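Local coordinates for lipid binding hydrolase (PDB 2IF6), which is probably a hydrolase of the permuted papain-like C92 amidase family and may bind lipid, its exact reaction not established, at residues L58-W61 and I62-E66; S80-Q83 and Q84-A88; V162-P165 and Q166-F169. All coordinates share one frame; numbering follows the deposited sequence.

Contact 1: L58-W61 and I62-E66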
loop_
_atom_site.group_PDB
_atom_site.type_symbol
_atom_site.label_atom_id
_atom_site.label_comp_id
_atom_site.label_asym_id
_atom_site.label_seq_id
_atom_site.Cartn_x
_atom_site.Cartn_y
_atom_site.Cartn_z
ATOM N N LEU A 58 10.004 11.533 -2.021
ATOM C CA LEU A 58 10.345 10.513 -1.011
ATOM C C LEU A 58 10.660 11.087 0.390
ATOM O O LEU A 58 10.218 10.567 1.406
ATOM C CB LEU A 58 11.505 9.648 -1.515
ATOM C CG LEU A 58 12.034 8.597 -0.539
ATOM C CD1 LEU A 58 10.921 7.535 -0.253
ATOM C CD2 LEU A 58 13.263 7.918 -1.135
ATOM N N LYS A 59 11.385 12.189 0.447
ATOM C CA LYS A 59 11.728 12.753 1.737
ATOM C C LYS A 59 10.449 13.118 2.477
ATOM O O LYS A 59 10.302 12.780 3.647
ATOM C CB LYS A 59 12.668 13.964 1.601
ATOM C CG LYS A 59 12.976 14.609 2.956
ATOM C CD LYS A 59 13.812 15.905 2.814
ATOM C CE LYS A 59 13.754 16.708 4.132
ATOM N NZ LYS A 59 12.368 17.226 4.334
ATOM N N GLN A 60 9.509 13.759 1.781
ATOM C CA GLN A 60 8.240 14.166 2.398
ATOM C C GLN A 60 7.373 12.928 2.789
ATOM O O GLN A 60 6.752 12.877 3.873
ATOM C CB GLN A 60 7.509 15.124 1.454
ATOM C CG GLN A 60 6.023 15.350 1.695
ATOM C CD GLN A 60 5.370 16.105 0.525
ATOM O OE1 GLN A 60 6.012 16.966 -0.104
ATOM N NE2 GLN A 60 4.111 15.762 0.211
ATOM N N TRP A 61 7.321 11.943 1.900
ATOM C CA TRP A 61 6.605 10.697 2.211
ATOM C C TRP A 61 7.076 10.041 3.516
ATOM O O TRP A 61 6.274 9.633 4.335
ATOM C CB TRP A 61 6.744 9.705 1.053
ATOM C CG TRP A 61 5.775 8.579 1.171
ATOM C CD1 TRP A 61 4.496 8.543 0.680
ATOM C CD2 TRP A 61 5.977 7.340 1.878
ATOM N NE1 TRP A 61 3.897 7.333 1.007
ATOM C CE2 TRP A 61 4.801 6.577 1.722
ATOM C CE3 TRP A 61 7.048 6.802 2.612
ATOM C CZ2 TRP A 61 4.661 5.314 2.286
ATOM C CZ3 TRP A 61 6.921 5.534 3.144
ATOM C CH2 TRP A 61 5.721 4.809 2.986
ATOM N N ILE A 62 8.391 9.933 3.703
ATOM C CA ILE A 62 8.933 9.233 4.865
ATOM C C ILE A 62 8.644 10.007 6.157
ATOM O O ILE A 62 8.374 9.403 7.215
ATOM C CB ILE A 62 10.453 9.047 4.741
ATOM C CG1 ILE A 62 10.761 8.036 3.625
ATOM C CG2 ILE A 62 11.068 8.638 6.128
ATOM C CD1 ILE A 62 12.258 7.917 3.265
ATOM N N ALA A 63 8.727 11.333 6.052
ATOM C CA ALA A 63 8.547 12.265 7.186
ATOM C C ALA A 63 7.123 12.159 7.718
ATOM O O ALA A 63 6.869 12.375 8.895
ATOM C CB ALA A 63 8.832 13.712 6.717
ATOM N N HIS A 64 6.193 11.830 6.837
ATOM C CA HIS A 64 4.789 11.686 7.217
ATOM C C HIS A 64 4.497 10.403 8.026
ATOM O O HIS A 64 3.457 10.295 8.679
ATOM C CB HIS A 64 3.893 11.757 5.977
ATOM C CG HIS A 64 3.557 13.155 5.545
ATOM N ND1 HIS A 64 3.528 13.537 4.221
ATOM C CD2 HIS A 64 3.212 14.253 6.260
ATOM C CE1 HIS A 64 3.191 14.812 4.139
ATOM N NE2 HIS A 64 2.996 15.271 5.362
ATOM N N GLY A 65 5.406 9.439 8.001
ATOM C CA GLY A 65 5.190 8.198 8.740
ATOM C C GLY A 65 5.454 8.442 10.207
ATOM O O GLY A 65 6.280 9.276 10.556
ATOM N N GLU A 66 4.750 7.734 11.076
ATOM C CA GLU A 66 5.030 7.845 12.501
ATOM C C GLU A 66 6.492 7.492 12.807
ATOM O O GLU A 66 7.017 6.438 12.378
ATOM C CB GLU A 66 4.094 6.954 13.281
ATOM C CG GLU A 66 4.002 7.282 14.771
ATOM C CD GLU A 66 3.111 6.269 15.481
ATOM O OE1 GLU A 66 1.903 6.553 15.678
ATOM O OE2 GLU A 66 3.617 5.165 15.794
#
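Leu-58 and Ile-62, one helical turn apart, make the tight half of this contact: Leu-58 CD1 meets Ile-62 CD1 at 3.8 Å, and the two branched chains cross at a slant. Ile-62 holds CG1 beside its backbone N (chi1 -69°), which swings that branch back over the preceding turn and sets CG1 3.4 Å from Leu-58 O. The same carbonyl accepts Ile-62 N at 3.0 Å in a nearly straight bond, so backbone and side chain close on one oxygen. Trp-61 adds ring atom CE3, 4.0 Å from Ile-62 CG1. The solvent side is looser. There Gln-60 and His-64 run alongside each other in the same direction, with Gln-60 CG 3.8 Å from His-64 CE1, but this holds for one of two positions of the imidazole and is therefore doubtful. The backbone slackens toward this end too: His-64 N reaches Gln-60 O at 3.2 Å with an N-H...O angle of 140°, and its second bond, to Trp-61 O, is weak. Gly-65 N bonds Ile-62 O. Helix 58-63 follows directly on strand 53-57 and lies against the six-stranded sheet, where Leu-58 touches Pro-44 and Val-46 of strand 43-49 and Ile-11 of strand 10-13. Arg-16 binds the carbonyl of His-64. Trp-61 also packs on Ile-11 and Val-46, its ring meeting His-33 and its NE1 making a weak hydrogen bond to Glu-48; these two belong to a possible Cys-His-Glu triad, which would put Trp-61 beside the presumed active site, between helix 58-63 and strands 33-40 and 43-49.

Contact 2: S80-Q83 and Q84-A88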
loop_
_atom_site.group_PDB
_atom_site.type_symbol
_atom_site.label_atom_id
_atom_site.label_comp_id
_atom_site.label_asym_id
_atom_site.label_seq_id
_atom_site.Cartn_x
_atom_site.Cartn_y
_atom_site.Cartn_z
ATOM N N SER A 80 14.153 -5.327 -14.405
ATOM C CA SER A 80 14.895 -4.779 -15.529
ATOM C C SER A 80 14.395 -3.359 -15.770
ATOM O O SER A 80 13.321 -2.955 -15.276
ATOM C CB SER A 80 14.630 -5.589 -16.801
ATOM O OG SER A 80 13.256 -5.493 -17.154
ATOM N N VAL A 81 15.147 -2.605 -16.559
ATOM C CA VAL A 81 14.689 -1.271 -16.973
ATOM C C VAL A 81 13.343 -1.330 -17.691
ATOM O O VAL A 81 12.459 -0.491 -17.455
ATOM C CB VAL A 81 15.791 -0.535 -17.801
ATOM C CG1 VAL A 81 15.204 0.654 -18.584
ATOM C CG2 VAL A 81 16.921 -0.099 -16.867
ATOM N N GLU A 82 13.147 -2.347 -18.530
ATOM C CA GLU A 82 11.869 -2.518 -19.214
ATOM C C GLU A 82 10.672 -2.775 -18.244
ATOM O O GLU A 82 9.558 -2.221 -18.412
ATOM C CB GLU A 82 12.014 -3.676 -20.211
ATOM C CG GLU A 82 10.824 -3.816 -21.187
ATOM C CD GLU A 82 10.920 -5.074 -22.055
ATOM O OE1 GLU A 82 12.047 -5.405 -22.519
ATOM O OE2 GLU A 82 9.869 -5.745 -22.256
ATOM N N GLN A 83 10.895 -3.629 -17.249
ATOM C CA GLN A 83 9.876 -3.891 -16.221
ATOM C C GLN A 83 9.542 -2.593 -15.471
ATOM O O GLN A 83 8.387 -2.250 -15.322
ATOM C CB GLN A 83 10.358 -4.965 -15.256
ATOM C CG GLN A 83 10.376 -6.361 -15.891
ATOM C CD GLN A 83 10.921 -7.407 -14.969
ATOM O OE1 GLN A 83 12.037 -7.288 -14.447
ATOM N NE2 GLN A 83 10.141 -8.465 -14.766
ATOM N N GLN A 84 10.572 -1.876 -15.036
ATOM C CA GLN A 84 10.397 -0.587 -14.366
ATOM C C GLN A 84 9.567 0.426 -15.189
ATOM O O GLN A 84 8.667 1.076 -14.646
ATOM C CB GLN A 84 11.770 -0.037 -13.972
ATOM C CG GLN A 84 12.500 -0.860 -12.912
ATOM C CD GLN A 84 13.900 -0.279 -12.627
ATOM O OE1 GLN A 84 14.176 0.861 -12.969
ATOM N NE2 GLN A 84 14.764 -1.052 -12.009
ATOM N N GLN A 85 9.877 0.567 -16.483
ATOM C CA GLN A 85 9.134 1.431 -17.412
ATOM C C GLN A 85 7.674 0.981 -17.571
ATOM O O GLN A 85 6.786 1.809 -17.803
ATOM C CB GLN A 85 9.788 1.457 -18.807
ATOM C CG GLN A 85 11.076 2.292 -18.866
ATOM C CD GLN A 85 11.910 2.110 -20.138
ATOM O OE1 GLN A 85 11.559 1.333 -21.053
ATOM N NE2 GLN A 85 13.036 2.832 -20.196
ATOM N N LYS A 86 7.415 -0.318 -17.467
ATOM C CA LYS A 86 6.015 -0.771 -17.529
ATOM C C LYS A 86 5.240 -0.412 -16.250
ATOM O O LYS A 86 4.065 -0.003 -16.324
ATOM C CB LYS A 86 5.921 -2.264 -17.840
ATOM C CG LYS A 86 6.296 -2.594 -19.272
ATOM C CD LYS A 86 6.336 -4.101 -19.493
ATOM C CE LYS A 86 6.764 -4.436 -20.923
ATOM N NZ LYS A 86 6.713 -5.912 -21.172
ATOM N N LEU A 87 5.889 -0.544 -15.090
ATOM C CA LEU A 87 5.253 -0.112 -13.818
ATOM C C LEU A 87 4.970 1.377 -13.847
ATOM O O LEU A 87 3.855 1.809 -13.520
ATOM C CB LEU A 87 6.128 -0.441 -12.605
ATOM C CG LEU A 87 6.241 -1.930 -12.260
ATOM C CD1 LEU A 87 7.414 -2.096 -11.333
ATOM C CD2 LEU A 87 4.941 -2.570 -11.692
ATOM N N ALA A 88 5.972 2.160 -14.247
ATOM C CA ALA A 88 5.804 3.614 -14.335
ATOM C C ALA A 88 4.629 4.017 -15.245
ATOM O O ALA A 88 3.826 4.879 -14.875
ATOM C CB ALA A 88 7.106 4.268 -14.774
#
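Glu-82 and Lys-86 supply the charged interaction of this first stretch of helix 81-91. Their extended chains run alongside each other, and Glu-82 OE2 forms a salt bridge with Lys-86 NZ at 3.3 Å, a length at which the hydrogen bond within it is weak. Different first torsions bring the ends together: Glu-82 carries CG away from its backbone N (chi1 -170°), whereas Lys-86 folds CG back beside its own N and past Glu-82 O. The van der Waals contacts follow the same one-turn spacing. Val-81 CG1 packs on the amide end of Gln-85, 3.5 Å from NE2 and a little farther from CD. Gln-84 lays its aliphatic part over the carbonyl of Ser-80, with CG 3.3 Å from Ser-80 O, and its NE2 makes a weak bond to Leu-79 O. Among the backbone bonds, Gln-84 N to Ser-80 O is almost linear, with an N-H...O angle of 175°, and Leu-87 N to Gln-83 O continues the ladder. Capping bonds form the last group. Ser-80 OG accepts Gln-83 N at 3.0 Å, and Gln-83 OE1 returns the grip by accepting Ser-80 N at 2.9 Å, in the amide plane and on a lone pair. The reciprocal pair restrains the Gln-83 carboxamide and satisfies two backbone N-H groups at the helix start. Leu-87 and Gln-83 turn to helix 112-124, where they touch Tyr-120 and Leu-124. Ser-80 as N-cap, with Gln-83 three residues on, is a capping box, here with glutamine in the place of the more familiar glutamate.

Contact 3: V162-P165 and Q166-F169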
loop_
_atom_site.group_PDB
_atom_site.type_symbol
_atom_site.label_atom_id
_atom_site.label_comp_id
_atom_site.label_asym_id
_atom_site.label_seq_id
_atom_site.Cartn_x
_atom_site.Cartn_y
_atom_site.Cartn_z
ATOM N N VAL A 162 -10.346 -7.882 -0.509
ATOM C CA VAL A 162 -9.415 -6.836 -0.073
ATOM C C VAL A 162 -7.950 -7.282 -0.157
ATOM O O VAL A 162 -7.656 -8.478 -0.004
ATOM C CB VAL A 162 -9.699 -6.449 1.399
ATOM C CG1 VAL A 162 -8.613 -5.511 1.930
ATOM C CG2 VAL A 162 -11.076 -5.777 1.523
ATOM N N VAL A 163 -7.040 -6.321 -0.357
ATOM C CA VAL A 163 -5.591 -6.608 -0.250
ATOM C C VAL A 163 -5.016 -5.660 0.786
ATOM O O VAL A 163 -5.101 -4.440 0.617
ATOM C CB VAL A 163 -4.846 -6.383 -1.590
ATOM C CG1 VAL A 163 -3.318 -6.561 -1.400
ATOM C CG2 VAL A 163 -5.346 -7.356 -2.614
ATOM N N SER A 164 -4.418 -6.190 1.841
ATOM C CA SER A 164 -3.847 -5.315 2.877
ATOM C C SER A 164 -2.378 -4.924 2.573
ATOM O O SER A 164 -1.720 -5.550 1.717
ATOM C CB SER A 164 -3.944 -5.994 4.229
ATOM O OG SER A 164 -3.111 -7.147 4.265
ATOM N N PRO A 165 -1.864 -3.890 3.266
ATOM C CA PRO A 165 -0.432 -3.635 3.179
ATOM C C PRO A 165 0.376 -4.850 3.635
ATOM O O PRO A 165 1.347 -5.195 2.963
ATOM C CB PRO A 165 -0.216 -2.443 4.121
ATOM C CG PRO A 165 -1.556 -1.765 4.134
ATOM C CD PRO A 165 -2.566 -2.869 4.071
ATOM N N GLN A 166 0.002 -5.494 4.750
ATOM C CA GLN A 166 0.739 -6.707 5.178
ATOM C C GLN A 166 0.736 -7.788 4.085
ATOM O O GLN A 166 1.754 -8.470 3.866
ATOM C CB GLN A 166 0.167 -7.278 6.499
ATOM C CG GLN A 166 1.037 -8.392 7.147
ATOM C CD GLN A 166 2.470 -7.950 7.509
ATOM O OE1 GLN A 166 2.668 -6.940 8.165
ATOM N NE2 GLN A 166 3.471 -8.737 7.085
ATOM N N ALA A 167 -0.396 -7.959 3.407
ATOM C CA ALA A 167 -0.473 -8.946 2.327
ATOM C C ALA A 167 0.546 -8.660 1.226
ATOM O O ALA A 167 1.216 -9.581 0.790
ATOM C CB ALA A 167 -1.838 -9.058 1.772
ATOM N N VAL A 168 0.702 -7.395 0.816
ATOM C CA VAL A 168 1.698 -7.064 -0.219
ATOM C C VAL A 168 3.086 -7.322 0.321
ATOM O O VAL A 168 3.934 -7.915 -0.340
ATOM C CB VAL A 168 1.614 -5.596 -0.661
ATOM C CG1 VAL A 168 2.708 -5.287 -1.726
ATOM C CG2 VAL A 168 0.197 -5.300 -1.169
ATOM N N PHE A 169 3.318 -6.914 1.568
ATOM C CA PHE A 169 4.638 -7.109 2.140
ATOM C C PHE A 169 5.090 -8.552 2.068
ATOM O O PHE A 169 6.255 -8.821 1.777
ATOM C CB PHE A 169 4.650 -6.671 3.618
ATOM C CG PHE A 169 6.014 -6.723 4.245
ATOM C CD1 PHE A 169 6.825 -5.575 4.255
ATOM C CD2 PHE A 169 6.500 -7.898 4.824
ATOM C CE1 PHE A 169 8.081 -5.599 4.798
ATOM C CE2 PHE A 169 7.784 -7.928 5.387
ATOM C CZ PHE A 169 8.575 -6.785 5.376
#
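Val-163 overlaps Val-168 across the start of a short helix, its CG1 lying 3.7 Å from Val-168 CG2, with the two side chains crossing at about a right angle. Val-168 keeps CG2 beside its backbone N, pointing back toward the incoming chain, and this places the methyl 3.5 Å from Ser-164 O as well. A longer apolar approach, Val-163 CG1 to Ala-167 CB at 4.3 Å, widens the patch.

Ser-164 provides the polar half. Its hydroxyl sits between the backbone N and the carbonyl carbon (chi1 66°), and from there OG accepts Ala-167 N at 3.0 Å with an N-H...O angle of 154°. The same oxygen lies 3.4 Å from Ala-167 CB, so the hydroxyl is packed as well as bonded. The carbonyl of Ser-164 takes Val-168 N at 3.2 Å. One turn is completed by Phe-169 N to Pro-165 O at 3.0 Å. Pro-165, which has no N-H to offer, occupies the first helical position, where no preceding turn could supply an acceptor.

Neighbours hold both ends. Val-163 bonds Tyr-111 OH through its N and Ser-113 OG through its O, and Gln-166 bends away at its second torsion, sending OE1 to Ser-29 OG and NE2 to Asp-170. Phe-169 leads away from the preceding turn to Phe-12, edge-to-face, and to Arg-73 in a cation-pi contact.

Serine as N-cap followed by proline at the first position is a classic helix start. Here it joins the short strand 161-162 to helix 165-169, and Pro-165 and Val-168 rest on Ser-113 of helix 112-124, next to Cys-112 of a possible catalytic triad.

Overall arrangement
All three contacts are local, each spanning a helix or its start, and they occur in series along the chain without touching. Contact 1 and contact 3 have centres about 20 Å apart and nearest atoms about 9 Å apart, yet both border the putative Cys-112, His-33, Glu-48 triad of a papain-like fold: Trp-61 from contact 1 and Pro-165 from contact 3 each touch its residues. Contact 2 is more peripheral, its centre about 19 Å from that of the chain against about 7 Å for contact 3. Helix 112-124 connects these two, packing against Leu-87 and Val-168, although their nearest atoms are about 11 Å apart.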